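Local coordinates for protein dihydropteroate synthase (Xanthomonas albilineans, PDB 6OFW) that probably catalyses the condensation of para-aminobenzoate with 6-hydroxymethyl-7,8-dihydropterin diphosphate to give 7,8-dihydropteroate, a precursor of folate, at residues Leu60-Glu65 with Leu96-Asp101; Ala116-Asp121 with Pro140-His145; Leu188-Phe193 with Pro218-Leu223. One frame throughout, in Å; residues are numbered along the deposited sequence.

Interaction 1: Leu60-Glu65 with Leu96-Asp101; sequences LDIGGE and LPLSVD. With 22D (4-{[(2-amino-4-oxo-3,4-dihydropteridin-6-yl)methyl]amino}benzoic acid), chain E.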
loop_
_atom_site.group_PDB
_atom_site.type_symbol
_atom_site.label_atom_id
_atom_site.label_comp_id
_atom_site.label_asym_id
_atom_site.label_seq_id
_atom_site.Cartn_x
_atom_site.Cartn_y
_atom_site.Cartn_z
ATOM N N LEU B 60 11.164 -0.840 18.115
ATOM C CA LEU B 60 9.970 -1.466 18.732
ATOM C C LEU B 60 9.359 -0.525 19.777
ATOM O O LEU B 60 10.060 -0.039 20.620
ATOM C CB LEU B 60 10.323 -2.805 19.361
ATOM C CG LEU B 60 10.986 -3.844 18.477
ATOM C CD1 LEU B 60 11.338 -5.063 19.283
ATOM C CD2 LEU B 60 10.124 -4.233 17.311
ATOM N N ASP B 61 8.058 -0.363 19.748
ATOM C CA ASP B 61 7.382 0.501 20.699
ATOM C C ASP B 61 6.606 -0.372 21.674
ATOM O O ASP B 61 5.634 -1.033 21.292
ATOM C CB ASP B 61 6.458 1.469 19.974
ATOM C CG ASP B 61 5.818 2.486 20.881
ATOM O OD1 ASP B 61 6.551 3.142 21.640
ATOM O OD2 ASP B 61 4.579 2.643 20.811
ATOM N N ILE B 62 7.059 -0.364 22.942
ATOM C CA ILE B 62 6.533 -1.221 24.009
ATOM C C ILE B 62 5.553 -0.454 24.876
ATOM O O ILE B 62 5.924 0.547 25.490
ATOM C CB ILE B 62 7.695 -1.872 24.794
ATOM C CG1 ILE B 62 8.670 -2.592 23.823
ATOM C CG2 ILE B 62 7.150 -2.838 25.892
ATOM C CD1 ILE B 62 10.079 -2.815 24.328
ATOM N N GLY B 63 4.317 -0.911 24.906
ATOM C CA GLY B 63 3.266 -0.261 25.689
ATOM C C GLY B 63 2.552 -1.215 26.617
ATOM O O GLY B 63 2.266 -2.345 26.228
ATOM N N GLY B 64 2.236 -0.756 27.828
ATOM C CA GLY B 64 1.515 -1.558 28.810
ATOM C C GLY B 64 0.112 -1.069 29.099
ATOM O O GLY B 64 -0.609 -1.691 29.884
ATOM N N GLU B 65 -0.272 0.072 28.500
ATOM C CA GLU B 65 -1.587 0.695 28.727
ATOM C C GLU B 65 -2.191 1.139 27.405
ATOM O O GLU B 65 -1.700 2.086 26.800
ATOM C CB GLU B 65 -1.440 1.879 29.716
ATOM C CG GLU B 65 -2.702 2.690 30.008
ATOM C CD GLU B 65 -2.480 3.823 30.991
ATOM O OE1 GLU B 65 -1.429 4.493 30.889
ATOM O OE2 GLU B 65 -3.348 4.041 31.867
ATOM N N LEU B 96 17.760 -3.760 18.190
ATOM C CA LEU B 96 16.951 -2.599 17.787
ATOM C C LEU B 96 16.824 -1.572 18.906
ATOM O O LEU B 96 16.764 -1.941 20.026
ATOM C CB LEU B 96 15.541 -3.081 17.441
ATOM C CG LEU B 96 15.433 -3.914 16.180
ATOM C CD1 LEU B 96 13.988 -4.217 15.853
ATOM C CD2 LEU B 96 16.120 -3.217 15.036
ATOM N N PRO B 97 16.638 -0.292 18.559
ATOM C CA PRO B 97 16.238 0.711 19.512
ATOM C C PRO B 97 14.845 0.351 20.081
ATOM O O PRO B 97 14.029 -0.151 19.348
ATOM C CB PRO B 97 16.115 1.993 18.687
ATOM C CG PRO B 97 16.786 1.722 17.388
ATOM C CD PRO B 97 16.854 0.236 17.243
ATOM N N LEU B 98 14.606 0.678 21.350
ATOM C CA LEU B 98 13.351 0.353 21.996
ATOM C C LEU B 98 12.694 1.603 22.517
ATOM O O LEU B 98 13.321 2.430 23.162
ATOM C CB LEU B 98 13.533 -0.698 23.125
ATOM C CG LEU B 98 14.277 -2.013 22.797
ATOM C CD1 LEU B 98 14.355 -2.907 24.022
ATOM C CD2 LEU B 98 13.562 -2.807 21.679
ATOM N N SER B 99 11.437 1.777 22.182
ATOM C CA SER B 99 10.661 2.902 22.643
ATOM C C SER B 99 9.706 2.423 23.714
ATOM O O SER B 99 9.186 1.317 23.624
ATOM C CB SER B 99 9.865 3.494 21.488
ATOM O OG SER B 99 8.925 4.441 21.970
ATOM N N VAL B 100 9.447 3.268 24.710
ATOM C CA VAL B 100 8.448 2.967 25.727
ATOM C C VAL B 100 7.266 3.886 25.507
ATOM O O VAL B 100 7.408 5.115 25.445
ATOM C CB VAL B 100 8.978 2.923 27.180
ATOM C CG1 VAL B 100 9.552 4.266 27.612
ATOM C CG2 VAL B 100 7.906 2.435 28.141
ATOM N N ASP B 101 6.106 3.292 25.326
ATOM C CA ASP B 101 4.886 4.046 25.087
ATOM C C ASP B 101 4.229 4.295 26.440
ATOM O O ASP B 101 3.533 3.416 26.968
ATOM C CB ASP B 101 3.966 3.267 24.153
ATOM C CG ASP B 101 2.816 4.052 23.551
ATOM O OD1 ASP B 101 2.328 4.982 24.202
ATOM O OD2 ASP B 101 2.394 3.714 22.433
HETATM C C7 22D E . -0.890 4.274 21.034
HETATM N N8 22D E . 0.372 4.991 20.973
HETATM C C8A 22D E . 0.666 5.828 19.955
HETATM N N1 22D E . 1.882 6.442 19.956
HETATM C C2 22D E . 2.089 7.357 19.008
HETATM N N2 22D E . 3.204 8.084 19.033
HETATM N N3 22D E . 1.205 7.618 17.998
HETATM C C4 22D E . -0.010 6.990 17.827
HETATM O O4 22D E . -0.711 7.263 16.862
HETATM C C4A 22D E . -0.307 6.028 18.880
HETATM N N5 22D E . -1.490 5.315 18.849
HETATM C C6 22D E . -1.759 4.534 19.825
HETATM C C9 22D E . -3.071 3.799 19.887
HETATM N N10 22D E . -4.105 4.795 19.687
HETATM C CBX 22D E . -5.343 4.556 19.139
HETATM C CAR 22D E . -6.209 5.624 18.907
HETATM C CAT 22D E . -7.363 5.437 18.170
HETATM C CAQ 22D E . -5.705 3.280 18.716
HETATM C CAS 22D E . -6.871 3.091 17.997
HETATM C CBY 22D E . -7.697 4.171 17.682
HETATM C CBV 22D E . -8.796 3.998 16.709
HETATM O OAJ 22D E . -9.339 5.104 16.281
HETATM O OXT 22D E . -9.155 2.890 16.355
HETATM O O HOH W 1 3.418 1.618 28.912
HETATM O O HOH W 2 0.980 2.162 26.369
#
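Leu96 starts the second segment by laying CD1 against CG of Leu60, 4.0 Å away, the two side chains crossing at about a right angle where neighbouring parallel strands of the TIM barrel, 59-63 and 98-101, begin to pair. At Pro97 the carbonyl O takes the N-H of Leu60. Leu98 lies alongside Leu60, both pointing the same way, and CD2 meets Leu60 CD1 under helix 76-93, which also covers Ile62. Ser99 is held through its backbone, N to Leu60 O and O from Ile62 N, while its hydroxyl, OG anti to the backbone N (chi1 170°), reaches the barrel interior and donates to Asp61 OD1 over 2.7 Å, on the anti side of the carboxylate. Val100 turns back to the helix side with Ile62. Asp101 N bonds to Ile62 O at 2.8 Å, and Asp101 O takes a water that is itself held by Gly64 N. Two carboxylates converge inside the barrel, Asp101 OD2 ending 2.9 Å from Asp61 OD2; a salt bridge from Arg261 to Asp61 OD2 probably eases their mutual repulsion. On the ligand side, Asp101 OD2 lies 2.8 Å from 22D N8, in the pterin of the bound pterin-benzoate compound.

Interaction 2: Ala116-Asp121 with Pro140-His145; sequences AGMIND and PVVLMH. With 22D (4-{[(2-amino-4-oxo-3,4-dihydropteridin-6-yl)methyl]amino}benzoic acid), chain E.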
loop_
_atom_site.group_PDB
_atom_site.type_symbol
_atom_site.label_atom_id
_atom_site.label_comp_id
_atom_site.label_asym_id
_atom_site.label_seq_id
_atom_site.Cartn_x
_atom_site.Cartn_y
_atom_site.Cartn_z
ATOM N N ALA B 116 15.202 0.879 27.633
ATOM C CA ALA B 116 14.478 1.670 26.633
ATOM C C ALA B 116 15.352 2.823 26.172
ATOM O O ALA B 116 16.041 3.434 26.989
ATOM C CB ALA B 116 13.167 2.207 27.206
ATOM N N GLY B 117 15.332 3.096 24.875
ATOM C CA GLY B 117 16.106 4.163 24.257
ATOM C C GLY B 117 15.318 5.346 23.759
ATOM O O GLY B 117 15.907 6.305 23.255
ATOM N N MET B 118 13.989 5.325 23.907
ATOM C CA MET B 118 13.141 6.417 23.436
ATOM C C MET B 118 11.870 6.422 24.256
ATOM O O MET B 118 11.420 5.362 24.702
ATOM C CB MET B 118 12.812 6.181 21.929
ATOM C CG MET B 118 11.761 7.130 21.326
ATOM S SD MET B 118 11.356 6.784 19.583
ATOM C CE MET B 118 12.906 7.061 18.845
ATOM N N ILE B 119 11.270 7.596 24.417
ATOM C CA ILE B 119 9.993 7.741 25.118
ATOM C C ILE B 119 8.951 8.184 24.107
ATOM O O ILE B 119 9.120 9.204 23.421
ATOM C CB ILE B 119 10.067 8.710 26.338
ATOM C CG1 ILE B 119 11.010 8.138 27.428
ATOM C CG2 ILE B 119 8.660 8.962 26.927
ATOM C CD1 ILE B 119 11.658 9.153 28.264
ATOM N N ASN B 120 7.874 7.405 24.002
ATOM C CA ASN B 120 6.789 7.729 23.101
ATOM C C ASN B 120 5.648 8.219 23.977
ATOM O O ASN B 120 4.983 7.416 24.630
ATOM C CB ASN B 120 6.429 6.501 22.233
ATOM C CG ASN B 120 5.236 6.737 21.369
ATOM O OD1 ASN B 120 4.947 7.861 21.021
ATOM N ND2 ASN B 120 4.500 5.689 21.072
ATOM N N ASP B 121 5.446 9.534 24.040
ATOM C CA ASP B 121 4.456 10.089 24.960
ATOM C C ASP B 121 3.187 10.659 24.318
ATOM O O ASP B 121 3.191 11.768 23.775
ATOM C CB ASP B 121 5.127 11.145 25.873
ATOM C CG ASP B 121 4.283 11.619 27.051
ATOM O OD1 ASP B 121 3.123 11.148 27.195
ATOM O OD2 ASP B 121 4.774 12.452 27.825
ATOM N N PRO B 140 15.612 10.213 22.869
ATOM C CA PRO B 140 14.618 10.930 22.050
ATOM C C PRO B 140 13.220 10.798 22.662
ATOM O O PRO B 140 12.943 9.846 23.395
ATOM C CB PRO B 140 14.676 10.221 20.688
ATOM C CG PRO B 140 15.935 9.420 20.705
ATOM C CD PRO B 140 16.185 9.069 22.131
ATOM N N VAL B 141 12.346 11.737 22.343
ATOM C CA VAL B 141 10.969 11.752 22.854
ATOM C C VAL B 141 10.003 12.144 21.752
ATOM O O VAL B 141 10.236 13.135 21.048
ATOM C CB VAL B 141 10.788 12.654 24.109
ATOM C CG1 VAL B 141 11.238 14.095 23.861
ATOM C CG2 VAL B 141 9.343 12.613 24.633
ATOM N N VAL B 142 8.876 11.396 21.658
ATOM C CA VAL B 142 7.790 11.681 20.735
ATOM C C VAL B 142 6.768 12.543 21.449
ATOM O O VAL B 142 6.220 12.117 22.465
ATOM C CB VAL B 142 7.097 10.398 20.187
ATOM C CG1 VAL B 142 5.955 10.758 19.233
ATOM C CG2 VAL B 142 8.098 9.463 19.527
ATOM N N LEU B 143 6.468 13.716 20.865
ATOM C CA LEU B 143 5.488 14.673 21.347
ATOM C C LEU B 143 4.233 14.531 20.485
ATOM O O LEU B 143 4.210 14.969 19.336
ATOM C CB LEU B 143 6.057 16.113 21.283
ATOM C CG LEU B 143 7.366 16.398 22.028
ATOM C CD1 LEU B 143 7.803 17.867 21.837
ATOM C CD2 LEU B 143 7.248 16.095 23.521
ATOM N N MET B 144 3.222 13.827 21.008
ATOM C CA MET B 144 1.998 13.564 20.272
ATOM C C MET B 144 0.900 14.528 20.623
ATOM O O MET B 144 0.844 14.994 21.763
ATOM C CB MET B 144 1.506 12.134 20.560
ATOM C CG MET B 144 0.585 11.565 19.467
ATOM S SD MET B 144 -0.296 10.064 20.019
ATOM C CE MET B 144 -1.561 10.797 21.001
ATOM N N HIS B 145 -0.004 14.753 19.686
ATOM C CA HIS B 145 -1.154 15.622 19.970
ATOM C C HIS B 145 -2.375 14.782 20.333
ATOM O O HIS B 145 -2.728 13.918 19.595
ATOM C CB HIS B 145 -1.536 16.458 18.772
ATOM C CG HIS B 145 -2.864 17.106 18.933
ATOM N ND1 HIS B 145 -4.018 16.483 18.607
ATOM C CD2 HIS B 145 -3.211 18.336 19.348
ATOM C CE1 HIS B 145 -5.022 17.278 18.827
ATOM N NE2 HIS B 145 -4.566 18.407 19.294
HETATM C C7 22D E . -0.890 4.274 21.034
HETATM N N8 22D E . 0.372 4.991 20.973
HETATM C C8A 22D E . 0.666 5.828 19.955
HETATM N N1 22D E . 1.882 6.442 19.956
HETATM C C2 22D E . 2.089 7.357 19.008
HETATM N N2 22D E . 3.204 8.084 19.033
HETATM N N3 22D E . 1.205 7.618 17.998
HETATM C C4 22D E . -0.010 6.990 17.827
HETATM O O4 22D E . -0.711 7.263 16.862
HETATM C C4A 22D E . -0.307 6.028 18.880
HETATM N N5 22D E . -1.490 5.315 18.849
HETATM C C6 22D E . -1.759 4.534 19.825
HETATM C C9 22D E . -3.071 3.799 19.887
HETATM N N10 22D E . -4.105 4.795 19.687
HETATM C CBX 22D E . -5.343 4.556 19.139
HETATM C CAR 22D E . -6.209 5.624 18.907
HETATM C CAT 22D E . -7.363 5.437 18.170
HETATM C CAQ 22D E . -5.705 3.280 18.716
HETATM C CAS 22D E . -6.871 3.091 17.997
HETATM C CBY 22D E . -7.697 4.171 17.682
HETATM C CBV 22D E . -8.796 3.998 16.709
HETATM O OAJ 22D E . -9.339 5.104 16.281
HETATM O OXT 22D E . -9.155 2.890 16.355
#
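Asn120 and Val142 lie side by side and point the same way, into the barrel, with the amide oxygen of Asn120 resting against the valine: OD1 is 3.4 Å from Val142 CB. A chi1 of 175° swings the amide of Asn120 away from its own N-H and out to the pterin end of the bound pterin-benzoate compound. There the amide works in both directions. OD1 accepts from the ligand's exocyclic N2 over 2.7 Å in a nearly straight bond (174°), and ND2 donates to ring nitrogen N1 at 2.9 Å, so the pair of bonds fixes which way round the amide sits. ND2 also gives a hydrogen bond to Asp61 OD2, whose strand lies two places away in the sheet.

Val142 CG1 comes up beside the same N2, and two residues further on Met144 brings its sulfur to the pterin, SD lying 3.5 Å from N3. The backbones beneath these side chains form a beta-alpha-beta crossover of the TIM barrel, in which helix 130-137 links parallel strands 118-121 and 141-144. Ile119 is gripped at both its N, by Pro140 O, and its O, by Val142 N; Asp121 N then bonds to Val142 O. On the outer face CB of Ile119 meets CG2 of Val141, and Asp121 turns its carboxylate to the backbone N-H groups of Gln123 and Leu125.

Met118 crosses Pro140 at about a right angle. Its chain runs extended as far as the sulfur and bends at the last torsion (chi3 -62°), which brings CE to within 4.1 Å of Pro140 CB, while SD lies 4.2 Å from Val142 CG2.

Interaction 3: Leu188-Phe193 with Pro218-Leu223; sequences LIDPGF and PVLAGL. With 22D (4-{[(2-amino-4-oxo-3,4-dihydropteridin-6-yl)methyl]amino}benzoic acid), chain E.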
loop_
_atom_site.group_PDB
_atom_site.type_symbol
_atom_site.label_atom_id
_atom_site.label_comp_id
_atom_site.label_asym_id
_atom_site.label_seq_id
_atom_site.Cartn_x
_atom_site.Cartn_y
_atom_site.Cartn_z
ATOM N N LEU B 188 10.652 14.393 18.382
ATOM C CA LEU B 188 9.849 13.891 17.268
ATOM C C LEU B 188 8.473 14.430 17.563
ATOM O O LEU B 188 8.143 14.672 18.728
ATOM C CB LEU B 188 9.811 12.363 17.205
ATOM C CG LEU B 188 11.139 11.664 16.912
ATOM C CD1 LEU B 188 11.783 11.164 18.203
ATOM C CD2 LEU B 188 10.921 10.509 15.964
ATOM N N ILE B 189 7.679 14.669 16.530
ATOM C CA ILE B 189 6.275 15.120 16.713
ATOM C C ILE B 189 5.315 14.141 16.023
ATOM O O ILE B 189 5.729 13.445 15.132
ATOM C CB ILE B 189 6.076 16.573 16.289
ATOM C CG1 ILE B 189 6.353 16.752 14.803
ATOM C CG2 ILE B 189 6.911 17.480 17.174
ATOM C CD1 ILE B 189 6.076 18.131 14.259
ATOM N N ASP B 190 4.064 14.148 16.433
ATOM C CA ASP B 190 3.085 13.186 15.906
ATOM C C ASP B 190 1.697 13.806 16.002
ATOM O O ASP B 190 1.309 14.129 17.086
ATOM C CB ASP B 190 3.207 11.897 16.710
ATOM C CG ASP B 190 2.247 10.782 16.331
ATOM O OD1 ASP B 190 1.274 11.063 15.665
ATOM O OD2 ASP B 190 2.555 9.672 16.684
ATOM N N PRO B 191 0.919 13.845 14.907
ATOM C CA PRO B 191 -0.403 14.441 14.919
ATOM C C PRO B 191 -1.434 13.663 15.739
ATOM O O PRO B 191 -2.497 14.144 15.907
ATOM C CB PRO B 191 -0.806 14.456 13.440
ATOM C CG PRO B 191 -0.014 13.367 12.813
ATOM C CD PRO B 191 1.267 13.281 13.608
ATOM N N GLY B 192 -1.065 12.475 16.204
ATOM C CA GLY B 192 -1.977 11.656 16.994
ATOM C C GLY B 192 -3.218 11.234 16.250
ATOM O O GLY B 192 -4.337 11.568 16.661
ATOM N N PHE B 193 -3.038 10.494 15.139
ATOM C CA PHE B 193 -4.197 10.018 14.371
ATOM C C PHE B 193 -5.105 9.192 15.261
ATOM O O PHE B 193 -4.612 8.377 16.025
ATOM C CB PHE B 193 -3.766 9.224 13.117
ATOM C CG PHE B 193 -3.102 10.071 12.049
ATOM C CD1 PHE B 193 -3.845 10.972 11.288
ATOM C CD2 PHE B 193 -1.741 9.961 11.796
ATOM C CE1 PHE B 193 -3.224 11.763 10.304
ATOM C CE2 PHE B 193 -1.127 10.737 10.805
ATOM C CZ PHE B 193 -1.866 11.637 10.073
ATOM N N PRO B 218 11.543 15.463 13.031
ATOM C CA PRO B 218 10.930 14.289 12.375
ATOM C C PRO B 218 9.477 14.047 12.806
ATOM O O PRO B 218 9.119 14.247 13.965
ATOM C CB PRO B 218 11.804 13.124 12.808
ATOM C CG PRO B 218 13.049 13.727 13.356
ATOM C CD PRO B 218 12.789 15.113 13.749
ATOM N N VAL B 219 8.646 13.608 11.862
ATOM C CA VAL B 219 7.235 13.368 12.101
ATOM C C VAL B 219 6.971 11.865 12.153
ATOM O O VAL B 219 7.386 11.145 11.250
ATOM C CB VAL B 219 6.354 14.078 11.031
ATOM C CG1 VAL B 219 4.878 13.641 11.106
ATOM C CG2 VAL B 219 6.483 15.601 11.121
ATOM N N LEU B 220 6.249 11.417 13.175
ATOM C CA LEU B 220 5.808 10.022 13.327
ATOM C C LEU B 220 4.307 9.972 13.005
ATOM O O LEU B 220 3.561 10.840 13.448
ATOM C CB LEU B 220 6.075 9.536 14.775
ATOM C CG LEU B 220 5.383 8.240 15.275
ATOM C CD1 LEU B 220 5.754 7.041 14.451
ATOM C CD2 LEU B 220 5.787 7.934 16.695
ATOM N N ALA B 221 3.860 8.956 12.240
ATOM C CA ALA B 221 2.447 8.764 11.932
ATOM C C ALA B 221 2.065 7.339 12.333
ATOM O O ALA B 221 2.793 6.404 12.020
ATOM C CB ALA B 221 2.208 8.945 10.441
ATOM N N GLY B 222 0.933 7.205 12.999
ATOM C CA GLY B 222 0.385 5.910 13.408
ATOM C C GLY B 222 -1.083 5.809 13.036
ATOM O O GLY B 222 -1.861 6.378 13.708
ATOM N N LEU B 223 -1.410 5.103 11.964
ATOM C CA LEU B 223 -2.805 4.923 11.517
ATOM C C LEU B 223 -3.099 3.428 11.488
ATOM O O LEU B 223 -4.117 3.074 10.981
ATOM C CB LEU B 223 -2.991 5.511 10.124
ATOM C CG LEU B 223 -2.828 7.019 10.000
ATOM C CD1 LEU B 223 -1.627 7.362 9.159
ATOM C CD2 LEU B 223 -4.058 7.670 9.416
HETATM C C7 22D E . -0.890 4.274 21.034
HETATM N N8 22D E . 0.372 4.991 20.973
HETATM C C8A 22D E . 0.666 5.828 19.955
HETATM N N1 22D E . 1.882 6.442 19.956
HETATM C C2 22D E . 2.089 7.357 19.008
HETATM N N2 22D E . 3.204 8.084 19.033
HETATM N N3 22D E . 1.205 7.618 17.998
HETATM C C4 22D E . -0.010 6.990 17.827
HETATM O O4 22D E . -0.711 7.263 16.862
HETATM C C4A 22D E . -0.307 6.028 18.880
HETATM N N5 22D E . -1.490 5.315 18.849
HETATM C C6 22D E . -1.759 4.534 19.825
HETATM C C9 22D E . -3.071 3.799 19.887
HETATM N N10 22D E . -4.105 4.795 19.687
HETATM C CBX 22D E . -5.343 4.556 19.139
HETATM C CAR 22D E . -6.209 5.624 18.907
HETATM C CAT 22D E . -7.363 5.437 18.170
HETATM C CAQ 22D E . -5.705 3.280 18.716
HETATM C CAS 22D E . -6.871 3.091 17.997
HETATM C CBY 22D E . -7.697 4.171 17.682
HETATM C CBV 22D E . -8.796 3.998 16.709
HETATM O OAJ 22D E . -9.339 5.104 16.281
HETATM O OXT 22D E . -9.155 2.890 16.355
HETATM O O HOH W 3 -0.449 9.115 14.833
#
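Asp190 OD2 is gripped by two donors of the bound pterin-benzoate compound, ring N3 at 2.8 Å and exocyclic N2 at 2.9 Å, and packs against Leu220, whose CG is 3.5 Å from it. Extended from the main chain (chi1 179°), the carboxylate reaches the pterin while OD1 turns back to accept from Gly192 N, from above the carboxylate plane, in an Asx turn. A water accepting from Phe193 N and Gly222 N lies within bonding distance of both Asp190 OD1 and ligand O4, and probably shares its protons among the acceptors around it. Leu220 CD2 comes to 3.5 Å from ligand N2, lying off the plane of the pterin.

Upstream, neighbouring strands 187-190 and 220-221 close the TIM barrel in parallel fashion: Ile189 N bonds to Pro218 O, and Leu220 N to Ile189 O. Side chains follow, Ile189 CG1 lying 3.9 Å from Val219 CG2. Beyond the strands, Phe193 leans on the second segment. Leu223 CD2 sits over one face of its ring in a CH-pi contact, 3.9 Å from the centroid, and Ala221 CB meets the ring edge at CE2. Lys226 ties the two loops by donating to the carbonyl oxygens of both Phe193 and Gly222.

Overall arrangement
From the N terminus, interaction 1 comes first, Leu96-Asp101 returning beside Leu60-Glu65 after a connection that carries helix 76-93. Interaction 2 opens only after that loop has closed, and its own closes round helix 130-137; interaction 3 follows, pairing 188-193 with 218-223 after helix 199-207. The three loops thus run in series, none enclosing or crossing another. Strands 98-101 and 118-121 are sheet neighbours, as are 141-144 and 187-190, so interaction 2 joins directly to interactions 1 and 3, whereas those two stay about 7 Å apart at their nearest atoms. All three reach the same bound pterin-benzoate compound at the C-terminal end of the barrel.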